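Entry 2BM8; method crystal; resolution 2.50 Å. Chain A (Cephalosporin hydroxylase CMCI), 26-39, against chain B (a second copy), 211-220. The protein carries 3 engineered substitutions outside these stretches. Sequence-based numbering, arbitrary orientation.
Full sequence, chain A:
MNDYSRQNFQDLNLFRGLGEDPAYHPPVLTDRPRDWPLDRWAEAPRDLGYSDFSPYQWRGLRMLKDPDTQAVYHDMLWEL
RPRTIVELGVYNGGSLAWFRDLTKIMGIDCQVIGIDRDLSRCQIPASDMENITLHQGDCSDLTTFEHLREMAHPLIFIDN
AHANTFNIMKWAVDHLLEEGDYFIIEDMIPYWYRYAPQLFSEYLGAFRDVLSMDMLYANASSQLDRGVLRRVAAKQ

Chain A 26-39: PPVLTDRPRDWPLD
Chain B 211-220: LSMDMLYANA

The two stretches bury 774 Å² between them; at their centre D35(A) and W36(A) pair antiparallel with D214(B) and M213(B), the strand directions 124° apart. W36(A) and M213(B) form the hydrogen-bonded pair (CA–CA 5.0 Å): W36(A) N to M213(B) O and M213(B) N to W36(A) O are both 3.0 Å. One step along, D35(A) faces D214(B) as a non-hydrogen-bonded pair (CA–CA 5.3 Å), and M215(B) N donates to R34(A) O at 2.8 Å, nearly straight at 172°. Chain A is extended at D35(A) (-104/101) and W36(A) (-88/126); R34(A) before them is at -65/-33. M215(B) is at -78/-12, and a type I turn spans Y217(B) to A220(B).

R34(A), the most covered residue (100 Å²), starts sideways, but t at chi1, 149° at chi2 and t at chi3 let its long chain reach D214(B), chi1 t. The salt bridge is two-pronged, R34(A) NE to D214(B) OD1 3.0 Å and R34(A) NH2 to D214(B) OD2 3.1 Å, with the carboxylate at the guanidinium edge; L216(B) CB covers one face, 3.8 Å from R34(A) NE. D214(B) OD1 also accepts from L216(B) N (3.2 Å). On the sheet face of D214(B), D35(A), chi1 m, takes the hydroxyl of S212(B), chi1 p: S212(B) OG donates to D35(A) OD1 at 2.7 Å.

W36(A) (t, chi2 -86°) and M213(B) (t, t, p) share the other face; the indole end leads away, yet W36(A) CD1 lies 4.2 Å from M213(B) CE. L216(B) (t, p; 99 Å²) and M215(B) (m, m, m; 93 Å²) offer apolar surface: M215(B) SD lies 3.7 Å from W36(A) CB, M215(B) CB 3.8 Å from CD2 of L29(A) (chi1 -127°, chi2 p), and L216(B) CD1 4.1 Å from P27(A) CB. L38(A) (chi1 -91°, chi2 20°) packs CD2 3.7 Å from L211(B) CB; one water links L38(A) N (2.9 Å) to L211(B) O (2.7 Å).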

# COMPACT_ATOMS: atom_id res chain seq x y z
N PRO A 26 -6.92 24.66 -19.85
CA PRO A 26 -5.94 23.57 -19.88
C PRO A 26 -5.00 23.63 -18.70
O PRO A 26 -4.69 24.73 -18.22
CB PRO A 26 -5.16 23.82 -21.18
CG PRO A 26 -5.97 24.77 -21.98
CD PRO A 26 -6.80 25.55 -21.02
N PRO A 27 -4.52 22.49 -18.24
CA PRO A 27 -3.57 22.49 -17.13
C PRO A 27 -2.30 23.28 -17.49
O PRO A 27 -1.89 23.33 -18.65
CB PRO A 27 -3.26 21.01 -16.91
CG PRO A 27 -4.33 20.24 -17.64
CD PRO A 27 -4.80 21.13 -18.74
N VAL A 28 -1.74 23.92 -16.48
CA VAL A 28 -0.53 24.70 -16.62
C VAL A 28 0.62 23.91 -15.98
O VAL A 28 0.48 23.38 -14.87
CB VAL A 28 -0.69 26.12 -15.97
CG1 VAL A 28 -2.09 26.70 -16.27
CG2 VAL A 28 -0.44 26.11 -14.45
N LEU A 29 1.73 23.80 -16.70
CA LEU A 29 2.92 23.11 -16.21
C LEU A 29 3.79 24.14 -15.46
O LEU A 29 4.03 25.26 -15.95
CB LEU A 29 3.68 22.49 -17.38
CG LEU A 29 4.05 21.01 -17.34
CD1 LEU A 29 2.89 20.10 -17.00
CD2 LEU A 29 4.62 20.65 -18.69
N THR A 30 4.28 23.76 -14.29
CA THR A 30 4.73 24.72 -13.29
C THR A 30 6.20 24.62 -12.87
O THR A 30 6.81 25.63 -12.55
CB THR A 30 3.76 24.60 -12.08
OG1 THR A 30 3.09 25.86 -11.89
CG2 THR A 30 4.47 24.29 -10.73
N ASP A 31 6.76 23.41 -12.86
CA ASP A 31 8.14 23.17 -12.43
C ASP A 31 8.94 22.31 -13.43
O ASP A 31 9.93 21.67 -13.06
CB ASP A 31 8.15 22.53 -11.03
CG ASP A 31 7.56 21.12 -11.01
OD1 ASP A 31 6.95 20.70 -12.02
OD2 ASP A 31 7.67 20.35 -10.02
N ARG A 32 8.52 22.30 -14.69
CA ARG A 32 9.23 21.58 -15.74
C ARG A 32 8.89 22.18 -17.09
O ARG A 32 7.84 22.77 -17.24
CB ARG A 32 8.82 20.11 -15.73
CG ARG A 32 7.39 19.86 -16.21
CD ARG A 32 6.77 18.56 -15.73
NE ARG A 32 6.74 18.50 -14.27
CZ ARG A 32 6.32 17.46 -13.57
NH1 ARG A 32 5.87 16.36 -14.17
NH2 ARG A 32 6.34 17.52 -12.25
N PRO A 33 9.75 22.01 -18.08
CA PRO A 33 9.40 22.41 -19.45
C PRO A 33 8.39 21.46 -20.05
O PRO A 33 8.34 20.26 -19.69
CB PRO A 33 10.73 22.29 -20.19
CG PRO A 33 11.49 21.25 -19.45
CD PRO A 33 11.10 21.43 -18.01
N ARG A 34 7.56 21.97 -20.95
CA ARG A 34 6.64 21.09 -21.67
C ARG A 34 7.41 20.11 -22.57
O ARG A 34 6.98 18.96 -22.76
CB ARG A 34 5.65 21.91 -22.50
CG ARG A 34 4.66 21.04 -23.17
CD ARG A 34 3.31 21.64 -23.38
NE ARG A 34 2.49 20.69 -24.13
CZ ARG A 34 1.36 20.98 -24.75
NH1 ARG A 34 0.88 22.21 -24.75
NH2 ARG A 34 0.71 20.01 -25.39
N ASP A 35 8.55 20.57 -23.09
CA ASP A 35 9.39 19.77 -23.96
C ASP A 35 10.64 19.27 -23.22
O ASP A 35 11.62 20.01 -23.03
CB ASP A 35 9.80 20.58 -25.18
CG ASP A 35 8.65 20.85 -26.11
OD1 ASP A 35 7.88 19.90 -26.43
OD2 ASP A 35 8.43 21.99 -26.58
N TRP A 36 10.59 18.01 -22.81
CA TRP A 36 11.71 17.37 -22.15
C TRP A 36 12.65 16.75 -23.19
O TRP A 36 12.20 15.97 -24.03
CB TRP A 36 11.22 16.30 -21.17
CG TRP A 36 12.27 15.94 -20.19
CD1 TRP A 36 13.25 15.03 -20.35
CD2 TRP A 36 12.49 16.55 -18.91
NE1 TRP A 36 14.05 15.00 -19.24
CE2 TRP A 36 13.61 15.92 -18.34
CE3 TRP A 36 11.84 17.55 -18.17
CZ2 TRP A 36 14.11 16.27 -17.07
CZ3 TRP A 36 12.34 17.90 -16.91
CH2 TRP A 36 13.46 17.25 -16.37
N PRO A 37 13.94 17.10 -23.14
CA PRO A 37 14.92 16.59 -24.12
C PRO A 37 15.23 15.11 -23.94
O PRO A 37 15.42 14.65 -22.81
CB PRO A 37 16.16 17.42 -23.82
CG PRO A 37 16.03 17.79 -22.41
CD PRO A 37 14.56 17.98 -22.14
N LEU A 38 15.30 14.39 -25.04
CA LEU A 38 15.41 12.94 -25.01
C LEU A 38 16.74 12.39 -24.48
O LEU A 38 16.79 11.25 -24.03
CB LEU A 38 15.11 12.36 -26.39
CG LEU A 38 13.65 11.99 -26.69
CD1 LEU A 38 12.62 12.68 -25.77
CD2 LEU A 38 13.33 12.23 -28.17
N ASP A 39 17.81 13.18 -24.54
CA ASP A 39 19.11 12.73 -23.97
C ASP A 39 19.10 12.69 -22.42
O ASP A 39 19.98 12.09 -21.80
CB ASP A 39 20.30 13.55 -24.52
CG ASP A 39 20.20 15.03 -24.20
OD1 ASP A 39 19.24 15.68 -24.65
OD2 ASP A 39 21.06 15.66 -23.54
N LEU B 211 12.89 15.30 -31.70
CA LEU B 211 11.71 14.88 -30.96
C LEU B 211 11.86 15.22 -29.48
O LEU B 211 12.95 15.10 -28.91
CB LEU B 211 11.47 13.38 -31.12
CG LEU B 211 10.94 12.86 -32.47
CD1 LEU B 211 10.94 11.34 -32.47
CD2 LEU B 211 9.56 13.39 -32.77
N SER B 212 10.76 15.64 -28.87
CA SER B 212 10.71 15.96 -27.45
C SER B 212 9.70 15.04 -26.79
O SER B 212 8.80 14.55 -27.46
CB SER B 212 10.24 17.41 -27.25
OG SER B 212 8.80 17.50 -27.36
N MET B 213 9.85 14.79 -25.50
CA MET B 213 8.78 14.17 -24.73
C MET B 213 7.84 15.27 -24.23
O MET B 213 8.27 16.18 -23.52
CB MET B 213 9.32 13.38 -23.55
CG MET B 213 8.24 12.70 -22.74
SD MET B 213 8.86 11.39 -21.70
CE MET B 213 10.17 12.25 -20.82
N ASP B 214 6.56 15.18 -24.60
CA ASP B 214 5.57 16.17 -24.22
C ASP B 214 5.07 15.90 -22.81
O ASP B 214 4.31 14.99 -22.58
CB ASP B 214 4.40 16.12 -25.20
CG ASP B 214 3.38 17.20 -24.94
OD1 ASP B 214 3.46 17.87 -23.90
OD2 ASP B 214 2.46 17.46 -25.73
N MET B 215 5.48 16.75 -21.88
CA MET B 215 5.26 16.49 -20.46
C MET B 215 3.85 16.78 -19.98
O MET B 215 3.51 16.40 -18.86
CB MET B 215 6.24 17.29 -19.62
CG MET B 215 7.67 16.89 -19.86
SD MET B 215 8.01 15.15 -19.61
CE MET B 215 8.11 15.12 -17.80
N LEU B 216 3.04 17.45 -20.78
CA LEU B 216 1.62 17.62 -20.46
C LEU B 216 0.85 16.30 -20.54
O LEU B 216 -0.05 16.05 -19.74
CB LEU B 216 0.96 18.65 -21.37
CG LEU B 216 -0.43 19.13 -20.93
CD1 LEU B 216 -0.39 19.77 -19.57
CD2 LEU B 216 -1.01 20.12 -21.94
N TYR B 217 1.22 15.46 -21.50
CA TYR B 217 0.53 14.19 -21.74
C TYR B 217 1.30 12.95 -21.27
O TYR B 217 0.69 11.96 -20.90
CB TYR B 217 0.20 14.07 -23.22
CG TYR B 217 -0.68 15.19 -23.73
CD1 TYR B 217 -0.32 15.95 -24.83
CD2 TYR B 217 -1.89 15.49 -23.10
CE1 TYR B 217 -1.14 16.99 -25.29
CE2 TYR B 217 -2.72 16.52 -23.56
CZ TYR B 217 -2.34 17.26 -24.66
OH TYR B 217 -3.16 18.27 -25.10
N ALA B 218 2.62 13.02 -21.26
CA ALA B 218 3.48 11.86 -21.02
C ALA B 218 3.28 11.16 -19.67
O ALA B 218 3.49 9.97 -19.58
CB ALA B 218 4.96 12.26 -21.18
N ASN B 219 2.92 11.88 -18.61
CA ASN B 219 2.66 11.21 -17.32
C ASN B 219 1.16 11.02 -17.01
O ASN B 219 0.79 10.70 -15.90
CB ASN B 219 3.36 11.95 -16.18
CG ASN B 219 4.87 12.08 -16.40
OD1 ASN B 219 5.53 11.16 -16.88
ND2 ASN B 219 5.42 13.24 -16.05
N ALA B 220 0.29 11.18 -18.00
CA ALA B 220 -1.15 11.26 -17.72
C ALA B 220 -1.91 9.92 -17.81
O ALA B 220 -3.05 9.85 -17.39
CB ALA B 220 -1.81 12.30 -18.61
O HOH W 1 14.90 16.14 -27.31